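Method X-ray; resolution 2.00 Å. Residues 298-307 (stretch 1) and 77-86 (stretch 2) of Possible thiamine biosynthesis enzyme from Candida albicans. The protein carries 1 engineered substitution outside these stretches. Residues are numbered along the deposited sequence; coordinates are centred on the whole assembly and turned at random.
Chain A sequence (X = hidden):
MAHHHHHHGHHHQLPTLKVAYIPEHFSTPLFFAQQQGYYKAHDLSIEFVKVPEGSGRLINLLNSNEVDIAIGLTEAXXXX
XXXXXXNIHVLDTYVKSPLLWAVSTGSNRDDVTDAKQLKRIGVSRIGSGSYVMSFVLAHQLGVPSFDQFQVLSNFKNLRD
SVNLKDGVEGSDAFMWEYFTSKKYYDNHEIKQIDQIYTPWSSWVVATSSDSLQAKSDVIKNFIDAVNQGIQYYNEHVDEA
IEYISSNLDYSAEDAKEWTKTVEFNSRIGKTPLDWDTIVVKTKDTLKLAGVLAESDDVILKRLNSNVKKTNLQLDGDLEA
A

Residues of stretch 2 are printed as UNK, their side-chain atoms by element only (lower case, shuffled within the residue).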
ATOM      1  N   VAL A 298      -7.909  17.688 -15.159  1.00 19.05           N
ATOM      2  CA  VAL A 298      -6.793  18.178 -14.358  1.00 17.76           C
ATOM      3  C   VAL A 298      -6.076  16.999 -13.710  1.00 15.85           C
ATOM      4  O   VAL A 298      -4.848  16.958 -13.658  1.00 14.75           O
ATOM      5  CB  VAL A 298      -7.261  19.165 -13.274  1.00 18.79           C
ATOM      6  CG1 VAL A 298      -6.164  19.391 -12.245  1.00 16.59           C
ATOM      7  CG2 VAL A 298      -7.688  20.479 -13.908  1.00 19.45           C
ATOM      8  N   ILE A 299      -6.855  16.035 -13.228  1.00 16.01           N
ATOM      9  CA  ILE A 299      -6.298  14.806 -12.675  1.00 16.57           C
ATOM     10  C   ILE A 299      -5.607  14.000 -13.769  1.00 15.03           C
ATOM     11  O   ILE A 299      -4.504  13.492 -13.575  1.00 15.08           O
ATOM     12  CB  ILE A 299      -7.386  13.937 -12.010  1.00 16.00           C
ATOM     13  CG1 ILE A 299      -8.043  14.693 -10.853  1.00 15.70           C
ATOM     14  CG2 ILE A 299      -6.794  12.625 -11.520  1.00 14.69           C
ATOM     15  CD1 ILE A 299      -9.176  13.935 -10.193  1.00 15.97           C
ATOM     16  N   LEU A 300      -6.259  13.894 -14.924  1.00 16.05           N
ATOM     17  CA  LEU A 300      -5.709  13.152 -16.055  1.00 16.34           C
ATOM     18  C   LEU A 300      -4.355  13.695 -16.492  1.00 15.56           C
ATOM     19  O   LEU A 300      -3.403  12.938 -16.679  1.00 15.33           O
ATOM     20  CB  LEU A 300      -6.669  13.187 -17.246  1.00 17.59           C
ATOM     21  CG  LEU A 300      -7.380  11.878 -17.592  1.00 20.55           C
ATOM     22  CD1 LEU A 300      -6.460  10.695 -17.315  1.00 19.26           C
ATOM     23  CD2 LEU A 300      -8.672  11.752 -16.809  1.00 21.77           C
ATOM     24  N   LYS A 301      -4.283  15.010 -16.669  1.00 16.45           N
ATOM     25  CA  LYS A 301      -3.065  15.653 -17.144  1.00 16.18           C
ATOM     26  C   LYS A 301      -1.915  15.468 -16.160  1.00 15.54           C
ATOM     27  O   LYS A 301      -0.760  15.341 -16.560  1.00 15.56           O
ATOM     28  CB  LYS A 301      -3.305  17.142 -17.410  1.00 18.11           C
ATOM     29  CG  LYS A 301      -2.093  17.866 -17.972  1.00 19.14           C
ATOM     30  CD  LYS A 301      -2.447  19.251 -18.492  1.00 21.95           C
ATOM     31  CE  LYS A 301      -1.233  19.917 -19.128  1.00 24.72           C
ATOM     32  NZ  LYS A 301      -1.570  21.214 -19.779  1.00 27.67           N
ATOM     33  N   ARG A 302      -2.239  15.445 -14.872  1.00 13.52           N
ATOM     34  CA  ARG A 302      -1.221  15.277 -13.843  1.00 14.34           C
ATOM     35  C   ARG A 302      -0.713  13.838 -13.781  1.00 13.58           C
ATOM     36  O   ARG A 302       0.469  13.599 -13.539  1.00 13.84           O
ATOM     37  CB  ARG A 302      -1.755  15.722 -12.480  1.00 13.26           C
ATOM     38  CG  ARG A 302      -1.973  17.223 -12.375  1.00 14.33           C
ATOM     39  CD  ARG A 302      -2.585  17.602 -11.043  1.00 15.13           C
ATOM     40  NE  ARG A 302      -2.693  19.049 -10.883  1.00 15.36           N
ATOM     41  CZ  ARG A 302      -3.268  19.644  -9.842  1.00 14.93           C
ATOM     42  NH1 ARG A 302      -3.791  18.919  -8.866  1.00 13.41           N
ATOM     43  NH2 ARG A 302      -3.321  20.966  -9.778  1.00 17.98           N
ATOM     44  N   LEU A 303      -1.612  12.887 -14.006  1.00 13.49           N
ATOM     45  CA  LEU A 303      -1.259  11.472 -13.978  1.00 13.57           C
ATOM     46  C   LEU A 303      -0.558  11.043 -15.267  1.00 13.88           C
ATOM     47  O   LEU A 303       0.328  10.190 -15.246  1.00 14.24           O
ATOM     48  CB  LEU A 303      -2.507  10.616 -13.744  1.00 13.95           C
ATOM     49  CG  LEU A 303      -3.197  10.787 -12.390  1.00 13.87           C
ATOM     50  CD1 LEU A 303      -4.436   9.916 -12.308  1.00 12.39           C
ATOM     51  CD2 LEU A 303      -2.234  10.459 -11.260  1.00 13.81           C
ATOM     52  N   ASN A 304      -0.961  11.635 -16.387  1.00 14.17           N
ATOM     53  CA  ASN A 304      -0.355  11.331 -17.679  1.00 14.93           C
ATOM     54  C   ASN A 304       1.120  11.719 -17.754  1.00 15.44           C
ATOM     55  O   ASN A 304       1.848  11.246 -18.624  1.00 16.75           O
ATOM     56  CB  ASN A 304      -1.132  12.010 -18.812  1.00 16.62           C
ATOM     57  CG  ASN A 304      -2.327  11.197 -19.275  1.00 17.01           C
ATOM     58  OD1 ASN A 304      -2.295   9.966 -19.270  1.00 18.53           O
ATOM     59  ND2 ASN A 304      -3.385  11.885 -19.691  1.00 18.20           N
ATOM     60  N   SER A 305       1.555  12.575 -16.835  1.00 14.89           N
ATOM     61  CA  SER A 305       2.933  13.059 -16.827  1.00 15.19           C
ATOM     62  C   SER A 305       3.798  12.344 -15.793  1.00 14.84           C
ATOM     63  O   SER A 305       5.021  12.305 -15.921  1.00 16.26           O
ATOM     64  CB  SER A 305       2.972  14.570 -16.578  1.00 16.54           C
ATOM     65  OG  SER A 305       2.277  15.281 -17.585  1.00 19.08           O
ATOM     66  N   ASN A 306       3.161  11.781 -14.770  1.00 13.68           N
ATOM     67  CA  ASN A 306       3.892  11.165 -13.667  1.00 13.55           C
ATOM     68  C   ASN A 306       3.623   9.672 -13.483  1.00 12.55           C
ATOM     69  O   ASN A 306       4.133   9.057 -12.546  1.00 10.64           O
ATOM     70  CB  ASN A 306       3.618  11.912 -12.356  1.00 12.51           C
ATOM     71  CG  ASN A 306       4.218  13.307 -12.338  1.00 13.85           C
ATOM     72  OD1 ASN A 306       4.898  13.691 -11.386  1.00 15.02           O
ATOM     73  ND2 ASN A 306       3.967  14.074 -13.391  1.00 12.94           N
ATOM     74  N   VAL A 307       2.821   9.091 -14.371  1.00 11.95           N
ATOM     75  CA  VAL A 307       2.572   7.652 -14.333  1.00 12.58           C
ATOM     76  C   VAL A 307       3.119   6.978 -15.589  1.00 13.05           C
ATOM     77  O   VAL A 307       2.655   7.239 -16.701  1.00 13.76           O
ATOM     78  CB  VAL A 307       1.073   7.324 -14.179  1.00 12.72           C
ATOM     79  CG1 VAL A 307       0.872   5.820 -14.069  1.00 11.71           C
ATOM     80  CG2 VAL A 307       0.498   8.027 -12.959  1.00 11.73           C
ATOM     81  N   UNK A  77      -0.267   7.126  -3.657  1.00 10.84           N
ATOM     82  CA  UNK A  77       0.562   7.826  -4.631  1.00 10.38           C
ATOM     83  C   UNK A  77      -0.278   8.502  -5.710  1.00 10.28           C
ATOM     84  O   UNK A  77       0.004   9.632  -6.105  1.00 10.21           O
ATOM     85  c   UNK A  77       1.568   6.863  -5.269  1.00 10.24           C
ATOM     86  c   UNK A  77       3.326   4.442  -2.941  1.00 12.43           C
ATOM     87  c   UNK A  77       2.417   4.980  -3.836  1.00 11.26           C
ATOM     88  c   UNK A  77       4.386   5.206  -2.493  1.00 11.18           C
ATOM     89  c   UNK A  77       2.556   6.281  -4.294  1.00 10.91           C
ATOM     90  c   UNK A  77       3.626   7.036  -3.838  1.00 10.84           C
ATOM     91  c   UNK A  77       4.537   6.505  -2.942  1.00 11.15           C
ATOM     92  N   UNK A  78      -1.307   7.808  -6.184  1.00 10.19           N
ATOM     93  CA  UNK A  78      -2.187   8.359  -7.210  1.00 10.86           C
ATOM     94  C   UNK A  78      -2.868   9.637  -6.732  1.00 11.26           C
ATOM     95  O   UNK A  78      -2.911  10.633  -7.453  1.00 11.44           O
ATOM     96  c   UNK A  78      -3.269   7.348  -7.639  1.00 10.86           C
ATOM     97  c   UNK A  78      -4.218   7.981  -8.649  1.00 12.53           C
ATOM     98  c   UNK A  78      -1.772   6.346  -9.444  1.00 10.67           C
ATOM     99  c   UNK A  78      -2.627   6.088  -8.219  1.00 10.89           C
ATOM    100  N   UNK A  79      -3.400   9.603  -5.515  1.00 10.92           N
ATOM    101  CA  UNK A  79      -4.074  10.766  -4.950  1.00 11.92           C
ATOM    102  C   UNK A  79      -3.099  11.920  -4.741  1.00 11.72           C
ATOM    103  O   UNK A  79      -3.408  13.066  -5.063  1.00 12.67           O
ATOM    104  c   UNK A  79      -4.760  10.401  -3.642  1.00 11.86           C
ATOM    105  N   UNK A  80      -1.920  11.611  -4.207  1.00 11.70           N
ATOM    106  CA  UNK A  80      -0.904  12.625  -3.953  1.00 12.19           C
ATOM    107  C   UNK A  80      -0.515  13.340  -5.246  1.00 12.48           C
ATOM    108  O   UNK A  80      -0.336  14.557  -5.262  1.00 12.60           O
ATOM    109  o   UNK A  80       0.678  13.711  -1.689  1.00 19.24           O
ATOM    110  o   UNK A  80       2.398  13.105  -2.906  1.00 17.76           O
ATOM    111  c   UNK A  80       0.329  11.993  -3.302  1.00 13.15           C
ATOM    112  c   UNK A  80       1.196  13.009  -2.582  1.00 15.78           C
ATOM    113  N   UNK A  81      -0.390  12.577  -6.330  1.00 11.62           N
ATOM    114  CA  UNK A  81      -0.062  13.142  -7.636  1.00 11.66           C
ATOM    115  C   UNK A  81      -1.226  13.966  -8.182  1.00 12.55           C
ATOM    116  O   UNK A  81      -1.033  15.064  -8.704  1.00 12.42           O
ATOM    117  c   UNK A  81       1.558  11.292  -8.208  1.00 11.41           C
ATOM    118  c   UNK A  81       0.300  12.040  -8.654  1.00 11.30           C
ATOM    119  c   UNK A  81       1.971  10.175  -9.144  1.00 11.75           C
ATOM    120  c   UNK A  81       0.500  12.635 -10.041  1.00 11.49           C
ATOM    121  N   UNK A  82      -2.433  13.425  -8.053  1.00 11.67           N
ATOM    122  CA  UNK A  82      -3.642  14.102  -8.509  1.00 12.29           C
ATOM    123  C   UNK A  82      -3.877  15.403  -7.746  1.00 12.42           C
ATOM    124  O   UNK A  82      -4.582  16.293  -8.220  1.00 13.77           O
ATOM    125  c   UNK A  82      -4.845  13.182  -8.372  1.00 13.08           C
ATOM    126  N   UNK A  83      -3.284  15.498  -6.558  1.00 12.50           N
ATOM    127  CA  UNK A  83      -3.444  16.673  -5.709  1.00 12.66           C
ATOM    128  C   UNK A  83      -2.382  17.734  -6.002  1.00 13.54           C
ATOM    129  O   UNK A  83      -2.408  18.821  -5.425  1.00 14.54           O
ATOM    130  c   UNK A  83      -4.702  15.569  -3.757  1.00 14.13           C
ATOM    131  n   UNK A  83      -6.919  15.362  -1.676  1.00 15.53           N
ATOM    132  c   UNK A  83      -3.432  16.279  -4.226  1.00 13.44           C
ATOM    133  c   UNK A  83      -4.535  15.004  -2.350  1.00 15.76           C
ATOM    134  c   UNK A  83      -5.821  14.370  -1.829  1.00 13.81           C
ATOM    135  N   UNK A  84      -1.452  17.416  -6.899  1.00 13.09           N
ATOM    136  CA  UNK A  84      -0.478  18.392  -7.355  1.00 14.35           C
ATOM    137  C   UNK A  84       0.969  18.133  -6.976  1.00 14.78           C
ATOM    138  O   UNK A  84       1.784  19.056  -6.973  1.00 15.39           O
ATOM    139  N   UNK A  85       1.300  16.888  -6.654  1.00 12.99           N
ATOM    140  CA  UNK A  85       2.691  16.540  -6.382  1.00 14.16           C
ATOM    141  C   UNK A  85       3.379  16.023  -7.643  1.00 14.37           C
ATOM    142  O   UNK A  85       3.404  14.821  -7.898  1.00 13.50           O
ATOM    143  o   UNK A  85       5.182  15.725  -5.423  1.00 14.82           O
ATOM    144  n   UNK A  85       4.366  14.824  -3.538  1.00 14.81           N
ATOM    145  c   UNK A  85       2.800  15.521  -5.245  1.00 13.38           C
ATOM    146  c   UNK A  85       4.223  15.364  -4.740  1.00 14.97           C
ATOM    147  N   UNK A  86       3.933  16.943  -8.426  1.00 15.01           N
ATOM    148  CA  UNK A  86       4.533  16.604  -9.711  1.00 15.62           C
ATOM    149  C   UNK A  86       5.925  16.005  -9.556  1.00 15.10           C
ATOM    150  O   UNK A  86       6.595  15.718 -10.547  1.00 15.39           O
ATOM    151  c   UNK A  86       4.584  17.832 -10.626  1.00 16.60           C
ATOM    152  c   UNK A  86       5.703  18.818 -10.314  1.00 18.26           C
ATOM    153  c   UNK A  86       5.360  19.783  -9.194  1.00 20.66           C
ATOM    154  o   UNK A  86       6.013  20.844  -9.102  1.00 21.25           O
ATOM    155  o   UNK A  86       4.451  19.479  -8.396  1.00 18.36           O
TER
HETATM  156  O   HOH W   1      -5.181  20.476  -6.767  1.00 14.82           O

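Position 77 carries one carbon followed by a ring of six carbons. It is Phe 77, an apolar ring that suits a buried site, although it makes no contact with stretch 1.

Position 78 has four carbons, forked at the first, one arm two carbons long; one carbon lies 4.1 Å from Leu 303 CD2. This is Ile 78, and the carbon is its CG2. Although the CA-to-CB bond points sideways, the end of the side chain comes nearer, a fitting apolar partner.

Position 79 has a single carbon that points away from stretch 1. This is Ala 79, small and buried.

At position 80 two carbons end in two oxygens, the pattern of an aspartate. Asp 80 holds its carboxylate out of reach of stretch 1, where a charge remains partly exposed.

Position 81 repeats the four-carbon fork, and its CA-to-CB bond points toward stretch 1; one carbon lies 3.7 Å from Leu 303 CD2 and 3.6 Å from the backbone O of Arg 302. It is Ile 81, and the carbon is CG2; a branch at CB places this methyl close to the helix backbone.

Position 82 shows one carbon, 3.7 Å from Ile 299 CG2. Ala 82 suits the place where the backbones of the two stretches come closest, its CA only 5.0 Å from the CA of Ile 299.

Position 83 bears four carbons in a row ending in nitrogen. The CA-to-CB bond of Lys 83 points away from stretch 1, and the residue is exposed, as suits a charged amine.

Position 84 has no side-chain atoms and a phi of 114°. Gly 84 closes the helix in a Schellman motif, its N bonded to Ile 81 O at 3.0 Å; a CB here would be jammed against the preceding carbonyl O. Its CA lies over one face of the Arg 302 guanidinium.

Position 85 has two carbons, the second carrying one oxygen and one nitrogen. The CA-to-CB bond of Asn 85 points away from stretch 1, and its ND2 donates to Asp 80 OD2 at 2.7 Å, tying the turn back to the helix.

Position 86 has three carbons, the third carrying two oxygens. The carboxylate of Glu 86 leads away into an exposed setting, while its backbone O lies 2.8 Å from Asn 306 OD1.

The contact thus joins an apolar patch, Ile 299 and Leu 303 against Ile 78, Ile 81 and Ala 82, to a polar margin. There Arg 302 NH1 donates to Ala 82 O at 2.8 Å, near the helix end, and to a water that donates weakly to Lys 83 O.

Stretch 2 (77-86) FIADIAKGNE
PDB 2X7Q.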